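Local coordinates for protein Atp-dependent DNA ligase (Psychromonas sp., PDB 4D05) that probably seals nicks in DNA with ATP as cofactor, passing through an enzyme-adenylate intermediate, as other ATP-dependent DNA ligases do, at residues A[208-218]-A[240-251]. Residues are numbered along the deposited sequence; the frame is centred on the assembly and turned at random.
Sequences EGVTFKIGSGF and KTNNNIPRFASF
The carboxylate of Glu208 is gripped at both oxygens by the 240-251 segment. Lys240 NZ forms a salt bridge with Glu208 OE2 at 2.9 Å, arriving on the syn lone pair, while Asn244 ND2 donates to Glu208 OE1 in a nearly straight bond (164°) that reaches it from above the carboxylate plane. Asn244 OD1 in turn accepts from Lys240 NZ, so Lys240, Asn244 and Glu208 are linked pairwise by hydrogen bonds; a water bridges Glu208 OE2 and Asn244 O. Replacing Asn244 with a leucine would probably leave Glu208 OE1 without its amide donor and take from Lys240 NZ its second acceptor, making the ammonium group less firmly fixed.

Beside this cluster the contact turns apolar. Val210 CG1 meets Ile245 CG1, and Ile245 CG2 packs 3.7 Å from Phe212 CB. With CG set between its backbone N and carbonyl carbon (chi1 61°), Phe212 lays one ring face against Pro246, whose CD makes a CH-pi contact 3.9 Å from the ring centroid; Ala249 CB touches Phe212 CE2 at 3.8 Å.

Farther along, backbone and aromatic contacts take over. Phe251 N donates to Ser216 O at 2.9 Å, and Ile214 CG2 lies 3.5 Å from Phe251 N. The rings of Phe218 and Phe251 are turned only 18° from parallel and offset, overlapping little, with Phe251 CB over the Phe218 face.

The outermost strands of the five-stranded antiparallel sheet, 211-214 and 250-256, come together here, joined through Ser216 just after the former, consistent with closure of an OB-fold barrel. Tyr235 of strand 232-237 meets the buried Phe212 edge-to-face, and helix 220-224 packs against Phe218 and Phe251.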
loop_
_atom_site.group_PDB
_atom_site.type_symbol
_atom_site.label_atom_id
_atom_site.label_comp_id
_atom_site.label_asym_id
_atom_site.label_seq_id
_atom_site.Cartn_x
_atom_site.Cartn_y
_atom_site.Cartn_z
ATOM N N GLU A 208 4.991 1.484 19.828
ATOM C CA GLU A 208 3.781 1.197 20.595
ATOM C C GLU A 208 4.082 0.842 22.049
ATOM O O GLU A 208 3.152 0.549 22.813
ATOM C CB GLU A 208 3.018 0.022 19.993
ATOM C CG GLU A 208 2.308 0.275 18.686
ATOM C CD GLU A 208 1.543 -0.972 18.264
ATOM O OE1 GLU A 208 0.425 -1.205 18.768
ATOM O OE2 GLU A 208 2.071 -1.753 17.468
ATOM N N GLY A 209 5.367 0.856 22.421
ATOM C CA GLY A 209 5.776 0.591 23.789
ATOM C C GLY A 209 5.979 -0.886 24.098
ATOM O O GLY A 209 6.031 -1.275 25.279
ATOM N N VAL A 210 6.079 -1.711 23.052
ATOM C CA VAL A 210 6.289 -3.134 23.239
ATOM C C VAL A 210 7.775 -3.473 23.139
ATOM O O VAL A 210 8.468 -3.057 22.194
ATOM C CB VAL A 210 5.511 -3.941 22.197
ATOM C CG1 VAL A 210 5.806 -5.424 22.358
ATOM C CG2 VAL A 210 4.014 -3.641 22.321
ATOM N N THR A 211 8.277 -4.190 24.135
ATOM C CA THR A 211 9.648 -4.672 24.127
ATOM C C THR A 211 9.663 -6.137 23.666
ATOM O O THR A 211 8.897 -6.978 24.156
ATOM C CB THR A 211 10.293 -4.547 25.526
ATOM O OG1 THR A 211 10.349 -3.176 25.883
ATOM C CG2 THR A 211 11.699 -5.109 25.555
ATOM N N PHE A 212 10.560 -6.443 22.742
ATOM C CA PHE A 212 10.644 -7.797 22.180
ATOM C C PHE A 212 11.996 -8.092 21.612
ATOM O O PHE A 212 12.815 -7.182 21.386
ATOM C CB PHE A 212 9.553 -8.053 21.115
ATOM C CG PHE A 212 9.634 -7.145 19.931
ATOM C CD1 PHE A 212 9.116 -5.859 19.998
ATOM C CD2 PHE A 212 10.245 -7.572 18.750
ATOM C CE1 PHE A 212 9.196 -4.998 18.892
ATOM C CE2 PHE A 212 10.314 -6.751 17.636
ATOM C CZ PHE A 212 9.794 -5.442 17.715
ATOM N N LYS A 213 12.232 -9.386 21.410
ATOM C CA LYS A 213 13.509 -9.889 20.892
ATOM C C LYS A 213 13.518 -9.981 19.370
ATOM O O LYS A 213 12.563 -10.450 18.773
ATOM C CB LYS A 213 13.748 -11.282 21.471
ATOM C CG LYS A 213 15.006 -11.953 21.015
ATOM C CD LYS A 213 15.201 -13.297 21.689
ATOM C CE LYS A 213 14.414 -14.397 20.994
ATOM N NZ LYS A 213 14.888 -15.706 21.537
ATOM N N ILE A 214 14.635 -9.606 18.761
ATOM C CA ILE A 214 14.889 -9.822 17.352
ATOM C C ILE A 214 16.194 -10.579 17.202
ATOM O O ILE A 214 17.271 -10.059 17.563
ATOM C CB ILE A 214 14.960 -8.500 16.551
ATOM C CG1 ILE A 214 13.625 -7.772 16.610
ATOM C CG2 ILE A 214 15.363 -8.760 15.103
ATOM C CD1 ILE A 214 13.690 -6.377 16.004
ATOM N N GLY A 215 16.105 -11.813 16.686
ATOM C CA GLY A 215 17.292 -12.665 16.571
ATOM C C GLY A 215 17.682 -12.988 15.140
ATOM O O GLY A 215 18.686 -13.657 14.922
ATOM N N SER A 216 16.888 -12.535 14.171
ATOM C CA SER A 216 17.143 -12.834 12.758
ATOM C C SER A 216 17.272 -11.555 11.933
ATOM O O SER A 216 16.865 -10.486 12.364
ATOM C CB SER A 216 16.010 -13.706 12.191
ATOM O OG SER A 216 16.070 -14.974 12.847
ATOM N N GLY A 217 17.831 -11.683 10.740
ATOM C CA GLY A 217 18.002 -10.558 9.836
ATOM C C GLY A 217 19.386 -9.917 9.938
ATOM O O GLY A 217 19.629 -8.893 9.308
ATOM N N PHE A 218 20.298 -10.510 10.713
ATOM C CA PHE A 218 21.635 -9.963 10.873
ATOM C C PHE A 218 22.619 -10.659 9.939
ATOM O O PHE A 218 22.622 -11.894 9.832
ATOM C CB PHE A 218 22.141 -10.163 12.307
ATOM C CG PHE A 218 21.288 -9.489 13.334
ATOM C CD1 PHE A 218 21.344 -8.105 13.504
ATOM C CD2 PHE A 218 20.442 -10.219 14.132
ATOM C CE1 PHE A 218 20.551 -7.487 14.473
ATOM C CE2 PHE A 218 19.664 -9.603 15.073
ATOM C CZ PHE A 218 19.715 -8.248 15.249
ATOM N N LYS A 240 0.574 -9.291 14.331
ATOM C CA LYS A 240 0.951 -9.338 15.728
ATOM C C LYS A 240 0.679 -10.703 16.311
ATOM O O LYS A 240 -0.215 -11.432 15.859
ATOM C CB LYS A 240 0.145 -8.326 16.522
ATOM C CG LYS A 240 0.270 -6.913 16.003
ATOM C CD LYS A 240 1.649 -6.361 16.311
ATOM C CE LYS A 240 1.798 -4.903 15.896
ATOM N NZ LYS A 240 0.689 -4.022 16.391
ATOM N N THR A 241 1.452 -11.049 17.328
ATOM C CA THR A 241 1.239 -12.303 18.004
ATOM C C THR A 241 0.688 -11.917 19.349
ATOM O O THR A 241 0.181 -10.803 19.510
ATOM C CB THR A 241 2.535 -13.166 18.095
ATOM O OG1 THR A 241 2.248 -14.425 18.726
ATOM C CG2 THR A 241 3.583 -12.482 18.876
ATOM N N ASN A 242 0.738 -12.840 20.299
ATOM C CA ASN A 242 0.255 -12.548 21.644
ATOM C C ASN A 242 0.985 -11.339 22.182
ATOM O O ASN A 242 2.134 -11.059 21.796
ATOM C CB ASN A 242 0.467 -13.735 22.595
ATOM C CG ASN A 242 -0.322 -14.943 22.189
ATOM O OD1 ASN A 242 -1.509 -15.060 22.514
ATOM N ND2 ASN A 242 0.322 -15.854 21.453
ATOM N N ASN A 243 0.305 -10.606 23.049
ATOM C CA ASN A 243 0.936 -9.499 23.759
ATOM C C ASN A 243 1.329 -8.333 22.843
ATOM O O ASN A 243 2.214 -7.532 23.210
ATOM C CB ASN A 243 2.190 -9.991 24.518
ATOM C CG ASN A 243 1.938 -11.261 25.337
ATOM O OD1 ASN A 243 2.685 -12.260 25.256
ATOM N ND2 ASN A 243 0.936 -11.210 26.157
ATOM N N ASN A 244 0.668 -8.240 21.671
ATOM C CA ASN A 244 0.934 -7.192 20.687
ATOM C C ASN A 244 2.389 -7.143 20.205
ATOM O O ASN A 244 2.922 -6.067 19.884
ATOM C CB ASN A 244 0.557 -5.813 21.227
ATOM C CG ASN A 244 0.344 -4.805 20.115
ATOM O OD1 ASN A 244 0.038 -5.179 18.981
ATOM N ND2 ASN A 244 0.559 -3.529 20.414
ATOM N N ILE A 245 3.023 -8.303 20.150
ATOM C CA ILE A 245 4.393 -8.365 19.673
ATOM C C ILE A 245 4.395 -8.509 18.143
ATOM O O ILE A 245 3.676 -9.357 17.596
ATOM C CB ILE A 245 5.134 -9.521 20.314
ATOM C CG1 ILE A 245 5.176 -9.307 21.833
ATOM C CG2 ILE A 245 6.523 -9.618 19.716
ATOM C CD1 ILE A 245 5.632 -10.513 22.661
ATOM N N PRO A 246 5.196 -7.696 17.434
ATOM C CA PRO A 246 5.272 -7.912 15.976
ATOM C C PRO A 246 5.700 -9.337 15.633
ATOM O O PRO A 246 6.659 -9.880 16.199
ATOM C CB PRO A 246 6.336 -6.897 15.516
ATOM C CG PRO A 246 6.254 -5.792 16.569
ATOM C CD PRO A 246 5.997 -6.545 17.866
ATOM N N ARG A 247 4.969 -9.940 14.705
ATOM C CA ARG A 247 5.148 -11.337 14.379
ATOM C C ARG A 247 6.209 -11.530 13.291
ATOM O O ARG A 247 6.280 -10.775 12.317
ATOM C CB ARG A 247 3.783 -11.909 13.941
ATOM C CG ARG A 247 3.586 -13.389 14.162
ATOM C CD ARG A 247 2.094 -13.815 13.906
ATOM N NE ARG A 247 1.647 -13.279 12.632
ATOM C CZ ARG A 247 0.395 -12.975 12.315
ATOM N NH1 ARG A 247 -0.605 -13.146 13.190
ATOM N NH2 ARG A 247 0.153 -12.484 11.103
ATOM N N PHE A 248 7.047 -12.543 13.473
ATOM C CA PHE A 248 8.121 -12.883 12.527
ATOM C C PHE A 248 9.049 -11.691 12.312
ATOM O O PHE A 248 9.461 -11.407 11.198
ATOM C CB PHE A 248 7.522 -13.372 11.195
ATOM C CG PHE A 248 6.489 -14.444 11.378
ATOM C CD1 PHE A 248 6.759 -15.549 12.180
ATOM C CD2 PHE A 248 5.249 -14.353 10.761
ATOM C CE1 PHE A 248 5.799 -16.512 12.370
ATOM C CE2 PHE A 248 4.293 -15.326 10.948
ATOM C CZ PHE A 248 4.570 -16.401 11.743
ATOM N N ALA A 249 9.384 -11.001 13.400
ATOM C CA ALA A 249 10.179 -9.790 13.327
ATOM C C ALA A 249 11.655 -10.090 13.009
ATOM O O ALA A 249 12.233 -11.059 13.517
ATOM C CB ALA A 249 10.067 -9.062 14.627
ATOM N N SER A 250 12.225 -9.291 12.125
ATOM C CA SER A 250 13.612 -9.431 11.747
ATOM C C SER A 250 14.229 -8.038 11.617
ATOM O O SER A 250 13.546 -7.061 11.369
ATOM C CB SER A 250 13.741 -10.208 10.432
ATOM O OG SER A 250 13.084 -9.508 9.399
ATOM N N PHE A 251 15.537 -7.987 11.743
ATOM C CA PHE A 251 16.295 -6.752 11.656
ATOM C C PHE A 251 16.451 -6.333 10.213
ATOM O O PHE A 251 16.805 -7.158 9.369
ATOM C CB PHE A 251 17.677 -6.949 12.287
ATOM C CG PHE A 251 18.583 -5.731 12.187
ATOM C CD1 PHE A 251 18.368 -4.634 12.994
ATOM C CD2 PHE A 251 19.653 -5.713 11.326
ATOM C CE1 PHE A 251 19.190 -3.522 12.898
ATOM C CE2 PHE A 251 20.483 -4.610 11.238
ATOM C CZ PHE A 251 20.261 -3.527 12.019
HETATM O O HOH W 1 3.701 -3.695 18.507
HETATM O O HOH W 2 13.971 -12.197 14.912
#